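Local coordinates for peptide ABC transporter, peptide-binding protein (Thermus thermophilus, PDB 2D5W) that binds oligopeptides, here a pentapeptide, and probably delivers them to an ABC transporter for import, at residues L24-N29 against N191-F196; P16-G21 against A31-I36; F108-A113 against P164-V169. All blocks are in the same frame, centred on the assembly; numbering follows the deposited sequence.

From the N terminus, the chain first runs through P16-G21 and folds back on itself at A31-I36: contact 2 closes this short loop, with nine residues between its segments, against the start of helix 31-40. L24-N29 belongs to the same loop, but its partner N191-F196 lies far along the sequence, so contact 1 crosses contact 2 and closes a much longer loop. Contact 3 falls within that longer loop and pairs helix 101-112 with helix 159-173. Contact 1 touches both others and lies between them in space; contacts 2 and 3 do not touch, their nearest atoms being about 8 Å apart. Together they join helix 31-40, the loop before it and helices 101-112, 159-173 and 182-194.

Contact 1: L24-N29 against N191-F196; sequences LRVISN and NFFLKF
Phe193 O accepts the backbone N-H of Phe196, three residues later, at 2.9 Å, at the place where Phe193 and Leu194 meet Ile27. No hydrogen bond crosses from L24-N29 to N191-F196, and the contact is wholly apolar. Ile27 carries the contact on to Leu194: its CG1 is anti to the carbonyl carbon (chi1 -62°), and chi2 of -178° holds CD1 anti, at the far end of an extended chain, where it goes into the angle between two helix residues. There CD1 lies 3.5 Å from Leu194 CD2, tighter than usual for two carbons, and 4.0 Å from Phe193 CB. Val26 crosses the Phe193 side chain at about a right angle, CG2 standing 3.7 Å from CE2 of the ring. Leu24 adds a looser touch, its CD1 4.2 Å from Phe193 CZ. Both methyls approach the phenyl ring obliquely. The carboxylate of Asp22 accepts the backbone N-H groups of Ile27 and Ser28. Beyond the apolar patch, Arg25 and Asn29 pack on the bound peptide. The loop leading into helix 31-40 is thus laid against helix 182-194, while Val110 of helix 101-112 touches both Leu24 and Phe193.

Contact 2: P16-G21 against A31-I36; sequences PRVLAG and AIKSEI
Pro16 and Lys33 bring the two backbones to within 4.9 Å, CA to CA, and the pyrrolidine ring fills the angle between Lys33 and Ile36. In the apolar part, Pro16 CG lies 3.7 Å from Ile36 CD1 and 3.8 Å from Lys33 CA, the proline and isoleucine side chains crossing at about a right angle. Ile32 CG2 adds a contact, 4.2 Å from Pro16 CD. Leu19 CD1 meets the other branch of Ile36, 4.2 Å from CG2.

The aliphatic chain of Lys33 forms the second kind of contact. Its CG is anti to the backbone N (chi1 176°), and the chain runs extended across the loop until chi4, -87°, turns NZ aside. On the way CD passes 3.3 Å from Val18 O, a buried carbonyl oxygen with no hydrogen-bond partner in the model, and CE lies 3.9 Å from Val18 CG2.

The polar contacts reach beyond the two segments. Lys33 NZ forms a salt bridge with Asp22 and a hydrogen bond with Ser28 O, tying down the chain between P16-G21 and A31-I36. An alanine at Lys33 would probably leave Asp22 without its charged mate and open a gap beside Val18. Within the loop, Gly21 N bonds to Leu19 O at 2.8 Å, closing a classic gamma turn over Ala20.

Ala31 makes a backbone hydrogen bond to the bound peptide, so the start of the helix belongs to the peptide site. Phe251 of strand 246-251 touches Pro16 and Ile36, helix 199-203 meets Leu19 through Leu202, and the loop passes across helix 31-40.

Contact 3: F108-A113 against P164-V169; sequences FEVGKA and PEWERV
The Trp166 indole lies against Glu109, Val110 and Ala113, and each of the three meets a different part of the ring system. Its CG is anti to the backbone N (chi1 173°), directed out from helix 159-173 to helix 101-112. At the edge, NE1 donates to Glu109 OE2 over 2.7 Å; the bond is bent, with 140° at the hydrogen, but the oxygen lies in the ring plane and accepts through its anti lone pair. The carboxylate is inclined to the indole rather than coplanar with it. Over one face, Val110 CG2 makes a CH-pi contact, 3.8 Å from the centroid of the six-membered ring and 14° from its normal. Ala113 CB also lies at the edge, near the ring plane, 3.7 Å from CH2.

The carboxylates of Glu109 and Glu167 come together beside the indole, OE2 to OE2 at 3.8 Å. Lys170 forms salt bridges with both and would probably offset their repulsion. A water donates to Glu109 OE1 at 3.0 Å and more weakly to Glu167 OE2.

The two helices run in roughly the same direction; the axes of segments 108-112 and 164-169 come to 11.9 Å at their closest, with the indole bridging the space between them. Phe106 meets Trp166 edge-to-face, and helix 182-194 packs against the pair, Phe192 touching the Trp166 ring and Tyr189 touching Ala113.

Contact 1: L24-N29 against N191-F196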
loop_
_atom_site.group_PDB
_atom_site.type_symbol
_atom_site.label_atom_id
_atom_site.label_comp_id
_atom_site.label_asym_id
_atom_site.label_seq_id
_atom_site.Cartn_x
_atom_site.Cartn_y
_atom_site.Cartn_z
ATOM N N LEU A 24 -8.564 1.077 9.975
ATOM C CA LEU A 24 -8.396 -0.277 9.454
ATOM C C LEU A 24 -8.116 -0.170 7.953
ATOM O O LEU A 24 -7.942 -1.176 7.267
ATOM C CB LEU A 24 -9.640 -1.133 9.706
ATOM C CG LEU A 24 -9.893 -1.510 11.172
ATOM C CD1 LEU A 24 -11.131 -2.390 11.259
ATOM C CD2 LEU A 24 -8.682 -2.230 11.754
ATOM N N ARG A 25 -8.073 1.063 7.452
ATOM C CA ARG A 25 -7.774 1.344 6.048
ATOM C C ARG A 25 -8.743 0.698 5.071
ATOM O O ARG A 25 -8.362 0.346 3.948
ATOM C CB ARG A 25 -6.339 0.903 5.734
ATOM C CG ARG A 25 -5.318 1.527 6.676
ATOM C CD ARG A 25 -3.922 0.960 6.486
ATOM N NE ARG A 25 -2.969 1.594 7.392
ATOM C CZ ARG A 25 -1.675 1.293 7.454
ATOM N NH1 ARG A 25 -1.169 0.357 6.662
ATOM N NH2 ARG A 25 -0.886 1.932 8.308
ATOM N N VAL A 26 -10.002 0.569 5.480
ATOM C CA VAL A 26 -11.000 -0.054 4.623
ATOM C C VAL A 26 -11.538 0.886 3.547
ATOM O O VAL A 26 -11.977 0.424 2.495
ATOM C CB VAL A 26 -12.181 -0.626 5.443
ATOM C CG1 VAL A 26 -11.652 -1.564 6.522
ATOM C CG2 VAL A 26 -12.996 0.496 6.055
ATOM N N ILE A 27 -11.507 2.195 3.800
ATOM C CA ILE A 27 -11.975 3.164 2.809
ATOM C C ILE A 27 -10.816 3.508 1.877
ATOM O O ILE A 27 -10.982 3.561 0.658
ATOM C CB ILE A 27 -12.509 4.448 3.470
ATOM C CG1 ILE A 27 -13.717 4.104 4.347
ATOM C CG2 ILE A 27 -12.894 5.466 2.399
ATOM C CD1 ILE A 27 -14.372 5.292 5.010
ATOM N N SER A 28 -9.645 3.751 2.457
ATOM C CA SER A 28 -8.455 4.044 1.672
ATOM C C SER A 28 -7.225 3.400 2.274
ATOM O O SER A 28 -6.971 3.509 3.478
ATOM C CB SER A 28 -8.191 5.543 1.567
ATOM O OG SER A 28 -6.918 5.747 0.969
ATOM N N ASN A 29 -6.460 2.730 1.424
ATOM C CA ASN A 29 -5.224 2.105 1.844
ATOM C C ASN A 29 -4.088 2.721 1.019
ATOM O O ASN A 29 -3.053 2.101 0.796
ATOM C CB ASN A 29 -5.295 0.591 1.642
ATOM C CG ASN A 29 -4.109 -0.121 2.238
ATOM O OD1 ASN A 29 -3.623 0.253 3.304
ATOM N ND2 ASN A 29 -3.642 -1.164 1.562
ATOM N N ASN A 191 -19.661 4.445 7.061
ATOM C CA ASN A 191 -20.122 5.694 7.653
ATOM C C ASN A 191 -19.532 5.934 9.035
ATOM O O ASN A 191 -19.317 7.077 9.428
ATOM C CB ASN A 191 -21.654 5.735 7.706
ATOM C CG ASN A 191 -22.277 5.874 6.327
ATOM O OD1 ASN A 191 -21.603 6.245 5.366
ATOM N ND2 ASN A 191 -23.570 5.592 6.230
ATOM N N PHE A 192 -19.265 4.858 9.767
ATOM C CA PHE A 192 -18.662 4.974 11.089
ATOM C C PHE A 192 -17.299 5.657 10.952
ATOM O O PHE A 192 -17.032 6.669 11.601
ATOM C CB PHE A 192 -18.496 3.584 11.713
ATOM C CG PHE A 192 -17.587 3.554 12.911
ATOM C CD1 PHE A 192 -17.879 4.297 14.050
ATOM C CD2 PHE A 192 -16.433 2.780 12.895
ATOM C CE1 PHE A 192 -17.030 4.267 15.159
ATOM C CE2 PHE A 192 -15.583 2.744 13.993
ATOM C CZ PHE A 192 -15.883 3.489 15.127
ATOM N N PHE A 193 -16.438 5.112 10.099
ATOM C CA PHE A 193 -15.113 5.693 9.908
ATOM C C PHE A 193 -15.183 7.100 9.316
ATOM O O PHE A 193 -14.425 7.984 9.718
ATOM C CB PHE A 193 -14.264 4.788 9.010
ATOM C CG PHE A 193 -14.038 3.415 9.578
ATOM C CD1 PHE A 193 -13.305 3.240 10.750
ATOM C CD2 PHE A 193 -14.580 2.297 8.955
ATOM C CE1 PHE A 193 -13.117 1.969 11.296
ATOM C CE2 PHE A 193 -14.400 1.021 9.491
ATOM C CZ PHE A 193 -13.668 0.858 10.665
ATOM N N LEU A 194 -16.100 7.317 8.377
ATOM C CA LEU A 194 -16.224 8.628 7.744
ATOM C C LEU A 194 -16.535 9.759 8.721
ATOM O O LEU A 194 -16.124 10.896 8.499
ATOM C CB LEU A 194 -17.279 8.587 6.633
ATOM C CG LEU A 194 -16.861 7.789 5.393
ATOM C CD1 LEU A 194 -18.037 7.661 4.439
ATOM C CD2 LEU A 194 -15.681 8.475 4.709
ATOM N N LYS A 195 -17.253 9.460 9.798
ATOM C CA LYS A 195 -17.566 10.490 10.784
ATOM C C LYS A 195 -16.296 11.038 11.430
ATOM O O LYS A 195 -16.289 12.139 11.980
ATOM C CB LYS A 195 -18.487 9.929 11.872
ATOM C CG LYS A 195 -19.939 9.800 11.450
ATOM C CD LYS A 195 -20.812 9.362 12.614
ATOM C CE LYS A 195 -22.272 9.279 12.200
ATOM N NZ LYS A 195 -22.476 8.337 11.062
ATOM N N PHE A 196 -15.219 10.265 11.349
ATOM C CA PHE A 196 -13.941 10.644 11.948
ATOM C C PHE A 196 -12.810 10.749 10.927
ATOM O O PHE A 196 -11.639 10.744 11.315
ATOM C CB PHE A 196 -13.530 9.586 12.978
ATOM C CG PHE A 196 -14.523 9.378 14.083
ATOM C CD1 PHE A 196 -14.475 10.155 15.234
ATOM C CD2 PHE A 196 -15.499 8.390 13.980
ATOM C CE1 PHE A 196 -15.384 9.952 16.272
ATOM C CE2 PHE A 196 -16.414 8.179 15.012
ATOM C CZ PHE A 196 -16.355 8.961 16.159
#

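Contact 2: P16-G21 against A31-I36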
loop_
_atom_site.group_PDB
_atom_site.type_symbol
_atom_site.label_atom_id
_atom_site.label_comp_id
_atom_site.label_asym_id
_atom_site.label_seq_id
_atom_site.Cartn_x
_atom_site.Cartn_y
_atom_site.Cartn_z
ATOM N N PRO A 16 -4.550 11.910 0.332
ATOM C CA PRO A 16 -5.424 10.914 0.962
ATOM C C PRO A 16 -6.891 11.268 0.727
ATOM O O PRO A 16 -7.263 12.439 0.771
ATOM C CB PRO A 16 -5.067 11.021 2.442
ATOM C CG PRO A 16 -3.657 11.524 2.433
ATOM C CD PRO A 16 -3.663 12.543 1.324
ATOM N N ARG A 17 -7.725 10.264 0.479
ATOM C CA ARG A 17 -9.148 10.522 0.283
ATOM C C ARG A 17 -9.794 10.784 1.647
ATOM O O ARG A 17 -10.701 11.607 1.765
ATOM C CB ARG A 17 -9.810 9.330 -0.407
ATOM C CG ARG A 17 -11.318 9.479 -0.629
ATOM C CD ARG A 17 -11.687 10.795 -1.314
ATOM N NE ARG A 17 -13.123 10.907 -1.579
ATOM C CZ ARG A 17 -13.747 10.335 -2.605
ATOM N NH1 ARG A 17 -15.056 10.491 -2.757
ATOM N NH2 ARG A 17 -13.064 9.618 -3.487
ATOM N N VAL A 18 -9.324 10.060 2.660
ATOM C CA VAL A 18 -9.780 10.201 4.044
ATOM C C VAL A 18 -8.529 10.096 4.910
ATOM O O VAL A 18 -7.476 9.665 4.427
ATOM C CB VAL A 18 -10.800 9.100 4.460
ATOM C CG1 VAL A 18 -12.092 9.274 3.685
ATOM C CG2 VAL A 18 -10.215 7.719 4.233
ATOM N N LEU A 19 -8.637 10.469 6.183
ATOM C CA LEU A 19 -7.473 10.456 7.053
ATOM C C LEU A 19 -7.806 10.224 8.520
ATOM O O LEU A 19 -8.889 10.589 8.984
ATOM C CB LEU A 19 -6.751 11.801 6.924
ATOM C CG LEU A 19 -5.399 12.019 7.604
ATOM C CD1 LEU A 19 -4.317 11.294 6.819
ATOM C CD2 LEU A 19 -5.087 13.513 7.667
ATOM N N ALA A 20 -6.867 9.603 9.229
ATOM C CA ALA A 20 -6.955 9.365 10.670
ATOM C C ALA A 20 -7.992 8.398 11.231
ATOM O O ALA A 20 -7.630 7.445 11.921
ATOM C CB ALA A 20 -7.075 10.717 11.387
ATOM N N GLY A 21 -9.269 8.651 10.966
ATOM C CA GLY A 21 -10.321 7.796 11.497
ATOM C C GLY A 21 -10.512 6.451 10.822
ATOM O O GLY A 21 -11.104 5.541 11.405
ATOM N N ALA A 31 -0.887 4.576 -0.219
ATOM C CA ALA A 31 0.438 4.685 0.362
ATOM C C ALA A 31 0.644 6.087 0.944
ATOM O O ALA A 31 1.237 6.232 2.012
ATOM C CB ALA A 31 1.500 4.398 -0.697
ATOM N N ILE A 32 0.148 7.119 0.265
ATOM C CA ILE A 32 0.346 8.475 0.772
ATOM C C ILE A 32 -0.352 8.668 2.116
ATOM O O ILE A 32 0.168 9.356 3.000
ATOM C CB ILE A 32 -0.116 9.563 -0.261
ATOM C CG1 ILE A 32 0.179 10.967 0.286
ATOM C CG2 ILE A 32 -1.598 9.418 -0.577
ATOM C CD1 ILE A 32 1.641 11.236 0.580
ATOM N N LYS A 33 -1.518 8.052 2.281
ATOM C CA LYS A 33 -2.258 8.144 3.536
ATOM C C LYS A 33 -1.447 7.506 4.674
ATOM O O LYS A 33 -1.309 8.082 5.751
ATOM C CB LYS A 33 -3.611 7.448 3.372
ATOM C CG LYS A 33 -4.479 7.374 4.623
ATOM C CD LYS A 33 -5.849 6.818 4.248
ATOM C CE LYS A 33 -6.727 6.527 5.451
ATOM N NZ LYS A 33 -6.486 5.164 6.003
ATOM N N SER A 34 -0.895 6.325 4.429
ATOM C CA SER A 34 -0.099 5.651 5.444
ATOM C C SER A 34 1.166 6.424 5.798
ATOM O O SER A 34 1.551 6.493 6.963
ATOM C CB SER A 34 0.267 4.245 4.980
ATOM O OG SER A 34 -0.838 3.373 5.125
ATOM N N GLU A 35 1.817 7.007 4.800
ATOM C CA GLU A 35 3.035 7.766 5.061
ATOM C C GLU A 35 2.743 8.963 5.961
ATOM O O GLU A 35 3.428 9.186 6.958
ATOM C CB GLU A 35 3.646 8.252 3.752
ATOM C CG GLU A 35 4.986 8.937 3.935
ATOM C CD GLU A 35 5.474 9.576 2.657
ATOM O OE1 GLU A 35 5.122 10.745 2.406
ATOM O OE2 GLU A 35 6.196 8.900 1.898
ATOM N N ILE A 36 1.722 9.734 5.606
ATOM C CA ILE A 36 1.349 10.902 6.385
ATOM C C ILE A 36 0.958 10.508 7.802
ATOM O O ILE A 36 1.319 11.181 8.770
ATOM C CB ILE A 36 0.175 11.649 5.717
ATOM C CG1 ILE A 36 0.662 12.304 4.427
ATOM C CG2 ILE A 36 -0.407 12.697 6.666
ATOM C CD1 ILE A 36 -0.433 12.937 3.606
#

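Contact 3: F108-A113 against P164-V169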
loop_
_atom_site.group_PDB
_atom_site.type_symbol
_atom_site.label_atom_id
_atom_site.label_comp_id
_atom_site.label_asym_id
_atom_site.label_seq_id
_atom_site.Cartn_x
_atom_site.Cartn_y
_atom_site.Cartn_z
ATOM N N PHE A 108 -9.321 -4.097 18.335
ATOM C CA PHE A 108 -9.665 -5.478 18.031
ATOM C C PHE A 108 -11.158 -5.725 17.859
ATOM O O PHE A 108 -11.561 -6.512 17.002
ATOM C CB PHE A 108 -9.088 -6.425 19.089
ATOM C CG PHE A 108 -7.708 -6.910 18.763
ATOM C CD1 PHE A 108 -6.596 -6.112 19.012
ATOM C CD2 PHE A 108 -7.525 -8.140 18.136
ATOM C CE1 PHE A 108 -5.320 -6.528 18.639
ATOM C CE2 PHE A 108 -6.254 -8.564 17.757
ATOM C CZ PHE A 108 -5.151 -7.759 18.007
ATOM N N GLU A 109 -11.983 -5.055 18.654
ATOM C CA GLU A 109 -13.420 -5.245 18.534
ATOM C C GLU A 109 -13.915 -4.794 17.159
ATOM O O GLU A 109 -14.749 -5.456 16.540
ATOM C CB GLU A 109 -14.144 -4.475 19.633
ATOM C CG GLU A 109 -15.634 -4.742 19.691
ATOM C CD GLU A 109 -16.271 -4.147 20.927
ATOM O OE1 GLU A 109 -16.039 -4.679 22.033
ATOM O OE2 GLU A 109 -16.992 -3.142 20.792
ATOM N N VAL A 110 -13.398 -3.671 16.675
ATOM C CA VAL A 110 -13.805 -3.164 15.371
ATOM C C VAL A 110 -13.306 -4.088 14.254
ATOM O O VAL A 110 -14.053 -4.421 13.335
ATOM C CB VAL A 110 -13.285 -1.721 15.157
ATOM C CG1 VAL A 110 -13.672 -1.220 13.768
ATOM C CG2 VAL A 110 -13.871 -0.804 16.229
ATOM N N GLY A 111 -12.052 -4.521 14.342
ATOM C CA GLY A 111 -11.515 -5.402 13.319
ATOM C C GLY A 111 -12.208 -6.753 13.276
ATOM O O GLY A 111 -12.303 -7.373 12.215
ATOM N N LYS A 112 -12.699 -7.207 14.427
ATOM C CA LYS A 112 -13.376 -8.500 14.545
ATOM C C LYS A 112 -14.860 -8.464 14.196
ATOM O O LYS A 112 -15.500 -9.512 14.105
ATOM C CB LYS A 112 -13.235 -9.032 15.975
ATOM C CG LYS A 112 -11.836 -9.452 16.369
ATOM C CD LYS A 112 -11.491 -10.804 15.786
ATOM C CE LYS A 112 -10.140 -11.274 16.287
ATOM N NZ LYS A 112 -9.824 -12.646 15.804
ATOM N N ALA A 113 -15.412 -7.270 14.010
ATOM C CA ALA A 113 -16.832 -7.149 13.699
ATOM C C ALA A 113 -17.190 -7.931 12.442
ATOM O O ALA A 113 -16.511 -7.840 11.420
ATOM C CB ALA A 113 -17.207 -5.684 13.536
ATOM N N PRO A 164 -17.993 5.674 21.814
ATOM C CA PRO A 164 -19.431 5.937 21.932
ATOM C C PRO A 164 -20.188 5.707 20.622
ATOM O O PRO A 164 -21.234 5.058 20.603
ATOM C CB PRO A 164 -19.475 7.389 22.398
ATOM C CG PRO A 164 -18.235 7.492 23.246
ATOM C CD PRO A 164 -17.208 6.780 22.392
ATOM N N GLU A 165 -19.661 6.236 19.522
ATOM C CA GLU A 165 -20.320 6.048 18.238
ATOM C C GLU A 165 -20.283 4.576 17.837
ATOM O O GLU A 165 -21.256 4.050 17.297
ATOM C CB GLU A 165 -19.656 6.896 17.151
ATOM C CG GLU A 165 -20.268 6.703 15.766
ATOM C CD GLU A 165 -21.688 7.229 15.660
ATOM O OE1 GLU A 165 -22.364 6.907 14.660
ATOM O OE2 GLU A 165 -22.129 7.969 16.564
ATOM N N TRP A 166 -19.164 3.909 18.107
ATOM C CA TRP A 166 -19.034 2.496 17.769
ATOM C C TRP A 166 -20.128 1.674 18.450
ATOM O O TRP A 166 -20.691 0.761 17.848
ATOM C CB TRP A 166 -17.653 1.972 18.176
ATOM C CG TRP A 166 -17.508 0.483 18.010
ATOM C CD1 TRP A 166 -17.284 -0.433 18.999
ATOM C CD2 TRP A 166 -17.613 -0.265 16.788
ATOM N NE1 TRP A 166 -17.244 -1.702 18.471
ATOM C CE2 TRP A 166 -17.443 -1.629 17.118
ATOM C CE3 TRP A 166 -17.834 0.084 15.449
ATOM C CZ2 TRP A 166 -17.487 -2.645 16.157
ATOM C CZ3 TRP A 166 -17.879 -0.929 14.491
ATOM C CH2 TRP A 166 -17.705 -2.277 14.853
ATOM N N GLU A 167 -20.435 1.997 19.703
ATOM C CA GLU A 167 -21.475 1.262 20.416
ATOM C C GLU A 167 -22.810 1.415 19.695
ATOM O O GLU A 167 -23.593 0.465 19.606
ATOM C CB GLU A 167 -21.594 1.761 21.859
ATOM C CG GLU A 167 -20.391 1.434 22.731
ATOM C CD GLU A 167 -20.084 -0.052 22.768
ATOM O OE1 GLU A 167 -21.015 -0.846 23.024
ATOM O OE2 GLU A 167 -18.914 -0.425 22.546
ATOM N N ARG A 168 -23.069 2.609 19.171
ATOM C CA ARG A 168 -24.306 2.848 18.443
ATOM C C ARG A 168 -24.295 2.065 17.132
ATOM O O ARG A 168 -25.312 1.500 16.727
ATOM C CB ARG A 168 -24.487 4.342 18.162
ATOM C CG ARG A 168 -24.809 5.164 19.405
ATOM C CD ARG A 168 -25.206 6.587 19.045
ATOM N NE ARG A 168 -24.059 7.425 18.706
ATOM C CZ ARG A 168 -23.229 7.955 19.599
ATOM N NH1 ARG A 168 -23.418 7.738 20.894
ATOM N NH2 ARG A 168 -22.210 8.705 19.199
ATOM N N VAL A 169 -23.139 2.029 16.476
ATOM C CA VAL A 169 -22.994 1.304 15.221
ATOM C C VAL A 169 -23.221 -0.188 15.453
ATOM O O VAL A 169 -23.922 -0.839 14.681
ATOM C CB VAL A 169 -21.592 1.543 14.603
ATOM C CG1 VAL A 169 -21.385 0.647 13.384
ATOM C CG2 VAL A 169 -21.454 3.010 14.209
HETATM O O HOH W 1 -17.395 -3.065 24.129
#